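Periplasmic binding protein/LacI transcriptional regulator (Burkholderia graminis C4D1M, PDB 5HQJ) probably serves as the periplasmic sugar-binding component of an ABC transporter, and is seen here holding D-arabinose. Local coordinates at residues L147-L160 against Y179-D192. Residues are numbered along the deposited sequence; the frame is centred on the assembly and turned at random. Where two conformers were deposited one is given.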
loop_
_atom_site.group_PDB
_atom_site.type_symbol
_atom_site.label_atom_id
_atom_site.label_comp_id
_atom_site.label_asym_id
_atom_site.label_seq_id
_atom_site.Cartn_x
_atom_site.Cartn_y
_atom_site.Cartn_z
ATOM N N LEU A 147 -10.379 17.424 -14.159
ATOM C CA LEU A 147 -9.856 18.756 -14.411
ATOM C C LEU A 147 -10.068 19.247 -15.854
ATOM O O LEU A 147 -9.631 20.338 -16.195
ATOM C CB LEU A 147 -8.356 18.788 -14.066
ATOM C CG LEU A 147 -8.027 18.511 -12.600
ATOM C CD1 LEU A 147 -6.486 18.639 -12.405
ATOM C CD2 LEU A 147 -8.763 19.468 -11.691
ATOM N N ASN A 148 -10.721 18.429 -16.696
ATOM C CA ASN A 148 -10.853 18.770 -18.110
ATOM C C ASN A 148 -9.481 19.088 -18.692
ATOM O O ASN A 148 -9.326 20.031 -19.481
ATOM C CB ASN A 148 -11.806 19.957 -18.300
ATOM C CG ASN A 148 -13.137 19.749 -17.606
ATOM O OD1 ASN A 148 -13.903 18.855 -17.962
ATOM N ND2 ASN A 148 -13.423 20.582 -16.612
ATOM N N GLY A 149 -8.496 18.281 -18.298
ATOM C CA GLY A 149 -7.141 18.390 -18.804
ATOM C C GLY A 149 -6.366 19.653 -18.452
ATOM O O GLY A 149 -5.353 19.999 -19.101
ATOM N N GLN A 150 -6.785 20.360 -17.396
ATOM C CA GLN A 150 -6.236 21.636 -17.080
ATOM C C GLN A 150 -5.871 21.790 -15.600
ATOM O O GLN A 150 -6.734 21.557 -14.753
ATOM C CB GLN A 150 -7.238 22.737 -17.386
ATOM C CG GLN A 150 -6.608 23.933 -17.941
ATOM C CD GLN A 150 -6.060 23.641 -19.297
ATOM O OE1 GLN A 150 -6.704 23.005 -20.131
ATOM N NE2 GLN A 150 -4.847 24.065 -19.517
ATOM N N GLY A 151 -4.642 22.199 -15.279
ATOM C CA GLY A 151 -4.330 22.544 -13.909
ATOM C C GLY A 151 -2.999 22.057 -13.345
ATOM O O GLY A 151 -2.482 21.008 -13.757
ATOM N N GLU A 152 -2.477 22.789 -12.377
ATOM C CA GLU A 152 -1.375 22.342 -11.569
ATOM C C GLU A 152 -1.829 21.283 -10.592
ATOM O O GLU A 152 -2.883 21.423 -9.982
ATOM C CB GLU A 152 -0.786 23.498 -10.753
ATOM C CG GLU A 152 -0.184 24.562 -11.643
ATOM C CD GLU A 152 0.347 25.765 -10.886
ATOM O OE1 GLU A 152 0.085 25.894 -9.672
ATOM O OE2 GLU A 152 1.031 26.587 -11.528
ATOM N N VAL A 153 -1.028 20.242 -10.438
ATOM C CA VAL A 153 -1.286 19.191 -9.467
ATOM C C VAL A 153 -0.063 18.846 -8.645
ATOM O O VAL A 153 1.083 19.068 -9.063
ATOM C CB VAL A 153 -1.794 17.902 -10.147
ATOM C CG1 VAL A 153 -3.105 18.163 -10.865
ATOM C CG2 VAL A 153 -0.759 17.310 -11.072
ATOM N N ALA A 154 -0.304 18.300 -7.463
ATOM C CA ALA A 154 0.739 17.837 -6.539
ATOM C C ALA A 154 0.528 16.373 -6.174
ATOM O O ALA A 154 -0.595 15.879 -6.174
ATOM C CB ALA A 154 0.791 18.690 -5.268
ATOM N N ILE A 155 1.632 15.682 -5.909
ATOM C CA ILE A 155 1.645 14.287 -5.528
ATOM C C ILE A 155 2.311 14.146 -4.178
ATOM O O ILE A 155 3.454 14.603 -3.979
ATOM C CB ILE A 155 2.405 13.405 -6.576
ATOM C CG1 ILE A 155 1.846 13.593 -7.973
ATOM C CG2 ILE A 155 2.417 11.898 -6.089
ATOM C CD1 ILE A 155 2.641 12.832 -9.043
ATOM N N ILE A 156 1.584 13.545 -3.237
ATOM C CA ILE A 156 2.047 13.335 -1.850
ATOM C C ILE A 156 2.263 11.854 -1.672
ATOM O O ILE A 156 1.320 11.061 -1.880
ATOM C CB ILE A 156 1.033 13.873 -0.812
ATOM C CG1 ILE A 156 0.627 15.321 -1.133
ATOM C CG2 ILE A 156 1.580 13.748 0.575
ATOM C CD1 ILE A 156 1.761 16.306 -1.198
ATOM N N THR A 157 3.480 11.453 -1.293
ATOM C CA THR A 157 3.763 10.043 -1.122
ATOM C C THR A 157 4.157 9.749 0.306
ATOM O O THR A 157 4.114 10.642 1.154
ATOM C CB THR A 157 4.833 9.574 -2.149
ATOM O OG1 THR A 157 4.936 8.146 -2.044
ATOM C CG2 THR A 157 6.213 10.273 -1.981
ATOM N N GLY A 158 4.551 8.500 0.566
ATOM C CA GLY A 158 4.935 8.089 1.906
ATOM C C GLY A 158 6.434 8.050 2.015
ATOM O O GLY A 158 7.110 9.063 1.843
ATOM N N GLN A 159 6.954 6.848 2.242
ATOM C CA GLN A 159 8.390 6.651 2.285
ATOM C C GLN A 159 8.951 6.586 0.842
ATOM O O GLN A 159 8.397 5.935 -0.039
ATOM C CB GLN A 159 8.729 5.397 3.122
ATOM C CG GLN A 159 7.931 4.105 2.833
ATOM C CD GLN A 159 6.632 3.953 3.652
ATOM O OE1 GLN A 159 5.621 4.560 3.332
ATOM N NE2 GLN A 159 6.659 3.110 4.685
ATOM N N LEU A 160 10.030 7.328 0.634
ATOM C CA LEU A 160 10.600 7.501 -0.689
ATOM C C LEU A 160 11.211 6.225 -1.300
ATOM O O LEU A 160 11.422 6.173 -2.508
ATOM C CB LEU A 160 11.650 8.615 -0.657
ATOM C CG LEU A 160 11.191 9.997 -0.193
ATOM C CD1 LEU A 160 12.375 10.966 -0.120
ATOM C CD2 LEU A 160 10.100 10.535 -1.100
ATOM N N TYR A 179 -2.045 14.861 -21.088
ATOM C CA TYR A 179 -2.780 16.115 -20.884
ATOM C C TYR A 179 -1.782 17.269 -20.846
ATOM O O TYR A 179 -1.150 17.511 -19.811
ATOM C CB TYR A 179 -3.622 16.102 -19.558
ATOM C CG TYR A 179 -4.587 14.948 -19.444
ATOM C CD1 TYR A 179 -5.830 15.042 -20.053
ATOM C CD2 TYR A 179 -4.288 13.792 -18.763
ATOM C CE1 TYR A 179 -6.745 14.014 -19.983
ATOM C CE2 TYR A 179 -5.205 12.738 -18.693
ATOM C CZ TYR A 179 -6.431 12.863 -19.310
ATOM O OH TYR A 179 -7.359 11.848 -19.250
ATOM N N PRO A 180 -1.633 18.014 -21.963
ATOM C CA PRO A 180 -0.638 19.093 -22.011
ATOM C C PRO A 180 -0.917 20.229 -21.032
ATOM O O PRO A 180 0.019 20.866 -20.590
ATOM C CB PRO A 180 -0.705 19.569 -23.463
ATOM C CG PRO A 180 -1.983 19.124 -23.955
ATOM C CD PRO A 180 -2.331 17.873 -23.264
ATOM N N GLY A 181 -2.181 20.426 -20.681
ATOM C CA GLY A 181 -2.557 21.511 -19.807
ATOM C C GLY A 181 -2.408 21.204 -18.331
ATOM O O GLY A 181 -2.671 22.093 -17.524
ATOM N N ILE A 182 -1.973 19.987 -17.977
ATOM C CA ILE A 182 -1.694 19.640 -16.595
ATOM C C ILE A 182 -0.210 19.590 -16.330
ATOM O O ILE A 182 0.557 19.091 -17.132
ATOM C CB ILE A 182 -2.317 18.289 -16.231
ATOM C CG1 ILE A 182 -3.840 18.448 -16.214
ATOM C CG2 ILE A 182 -1.786 17.780 -14.883
ATOM C CD1 ILE A 182 -4.578 17.155 -15.984
ATOM N N LYS A 183 0.188 20.148 -15.200
ATOM C CA LYS A 183 1.578 20.161 -14.789
ATOM C C LYS A 183 1.722 19.693 -13.371
ATOM O O LYS A 183 1.004 20.208 -12.504
ATOM C CB LYS A 183 2.111 21.594 -14.921
ATOM C CG LYS A 183 3.552 21.813 -14.561
ATOM C CD LYS A 183 4.255 22.590 -15.653
ATOM C CE LYS A 183 5.749 22.385 -15.598
ATOM N NZ LYS A 183 6.118 20.982 -15.924
ATOM N N VAL A 184 2.594 18.735 -13.124
ATOM C CA VAL A 184 2.948 18.312 -11.784
ATOM C C VAL A 184 3.950 19.310 -11.222
ATOM O O VAL A 184 5.115 19.423 -11.691
ATOM C CB VAL A 184 3.540 16.899 -11.736
ATOM C CG1 VAL A 184 3.898 16.540 -10.308
ATOM C CG2 VAL A 184 2.548 15.866 -12.313
ATOM N N VAL A 185 3.486 20.086 -10.255
ATOM C CA VAL A 185 4.328 21.137 -9.659
ATOM C C VAL A 185 5.049 20.684 -8.390
ATOM O O VAL A 185 6.011 21.330 -7.957
ATOM C CB VAL A 185 3.517 22.440 -9.397
ATOM C CG1 VAL A 185 2.996 23.029 -10.750
ATOM C CG2 VAL A 185 2.430 22.252 -8.365
ATOM N N GLU A 186 4.667 19.550 -7.836
ATOM C CA GLU A 186 5.263 19.059 -6.594
ATOM C C GLU A 186 5.073 17.586 -6.431
ATOM O O GLU A 186 3.972 17.060 -6.668
ATOM C CB GLU A 186 4.639 19.735 -5.382
ATOM C CG GLU A 186 5.198 19.237 -4.051
ATOM C CD GLU A 186 4.793 20.127 -2.891
ATOM O OE1 GLU A 186 4.723 21.354 -3.093
ATOM O OE2 GLU A 186 4.523 19.585 -1.803
ATOM N N THR A 187 6.146 16.912 -6.040
ATOM C CA THR A 187 6.077 15.519 -5.580
ATOM C C THR A 187 6.896 15.438 -4.304
ATOM O O THR A 187 8.097 15.713 -4.330
ATOM C CB THR A 187 6.615 14.506 -6.616
ATOM O OG1 THR A 187 5.871 14.622 -7.838
ATOM C CG2 THR A 187 6.541 13.074 -6.046
ATOM N N GLN A 188 6.255 15.124 -3.173
ATOM C CA GLN A 188 6.946 15.148 -1.877
ATOM C C GLN A 188 6.555 13.979 -0.986
ATOM O O GLN A 188 5.406 13.520 -0.990
ATOM C CB GLN A 188 6.663 16.468 -1.122
ATOM C CG GLN A 188 7.247 17.693 -1.749
ATOM C CD GLN A 188 8.742 17.766 -1.546
ATOM O OE1 GLN A 188 9.228 17.696 -0.417
ATOM N NE2 GLN A 188 9.483 17.819 -2.636
ATOM N N GLY A 189 7.502 13.471 -0.225
ATOM C CA GLY A 189 7.258 12.382 0.694
ATOM C C GLY A 189 6.930 12.820 2.129
ATOM O O GLY A 189 7.107 13.974 2.484
ATOM N N THR A 190 6.507 11.844 2.925
ATOM C CA THR A 190 6.014 12.080 4.276
ATOM C C THR A 190 6.410 11.005 5.267
ATOM O O THR A 190 6.125 11.141 6.457
ATOM C CB THR A 190 4.491 12.139 4.298
ATOM O OG1 THR A 190 3.973 10.863 3.904
ATOM C CG2 THR A 190 3.990 13.226 3.355
ATOM N N ASP A 191 7.019 9.943 4.760
ATOM C CA ASP A 191 7.261 8.760 5.550
ATOM C C ASP A 191 5.967 8.332 6.243
ATOM O O ASP A 191 6.016 7.658 7.267
ATOM C CB ASP A 191 8.379 9.011 6.575
ATOM C CG ASP A 191 9.695 9.449 5.926
ATOM O OD1 ASP A 191 10.000 8.976 4.810
ATOM O OD2 ASP A 191 10.430 10.263 6.534
ATOM N N ASP A 192 4.816 8.720 5.674
ATOM C CA ASP A 192 3.506 8.422 6.251
ATOM C C ASP A 192 3.443 8.814 7.717
ATOM O O ASP A 192 2.762 8.175 8.505
ATOM C CB ASP A 192 3.151 6.936 6.086
ATOM C CG ASP A 192 2.681 6.595 4.686
ATOM O OD1 ASP A 192 2.475 7.522 3.880
ATOM O OD2 ASP A 192 2.482 5.394 4.402
HETATM O O HOH W 1 -4.640 19.053 -21.394
#
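Val153 and Val184 mesh between neighbouring parallel strands, 150-156 and 181-188, joined through helix 163-176 as a beta-alpha-beta crossover at the edge of one lobe of this periplasmic binding protein fold. On the face that carries them, Val153 CG2 fits the hollow between Ile182 CG2 and Val184 CG2, 3.8 Å from the latter; Ile155 CD1 continues the row against Val184 CG1. Beta-branched valine and isoleucine suit the place, since each sets a methyl close to the backbone, where it can reach the neighbouring strand. Ile182 CG1, anti to its own carbonyl carbon (chi1 -69°), lies over the bare backbone of Gly149, where glycine suits twice over, having no side chain in the way and tolerating a positive phi.

Val185 is the extra residue of a beta bulge: its N bonds to Val153 O, and the next bond runs from Ile155 N to Glu186 O. There Val185 CG1 lies 3.6 Å from Glu152 CG, the side chains crossing nearly at right angles.

Beyond the strands, Gly158 has no side chain to keep Asp192 OD1 off, and this oxygen comes within 3.2 Å of its CA; the same oxygen is hydrogen-bonded to Ser218 OG, and Asp192 lines the arabinose pocket. Thr190 meets Ile156 through CG2, while its OG1 donates in the carbonyl plane, on a lone pair, to Thr157 O at 2.8 Å.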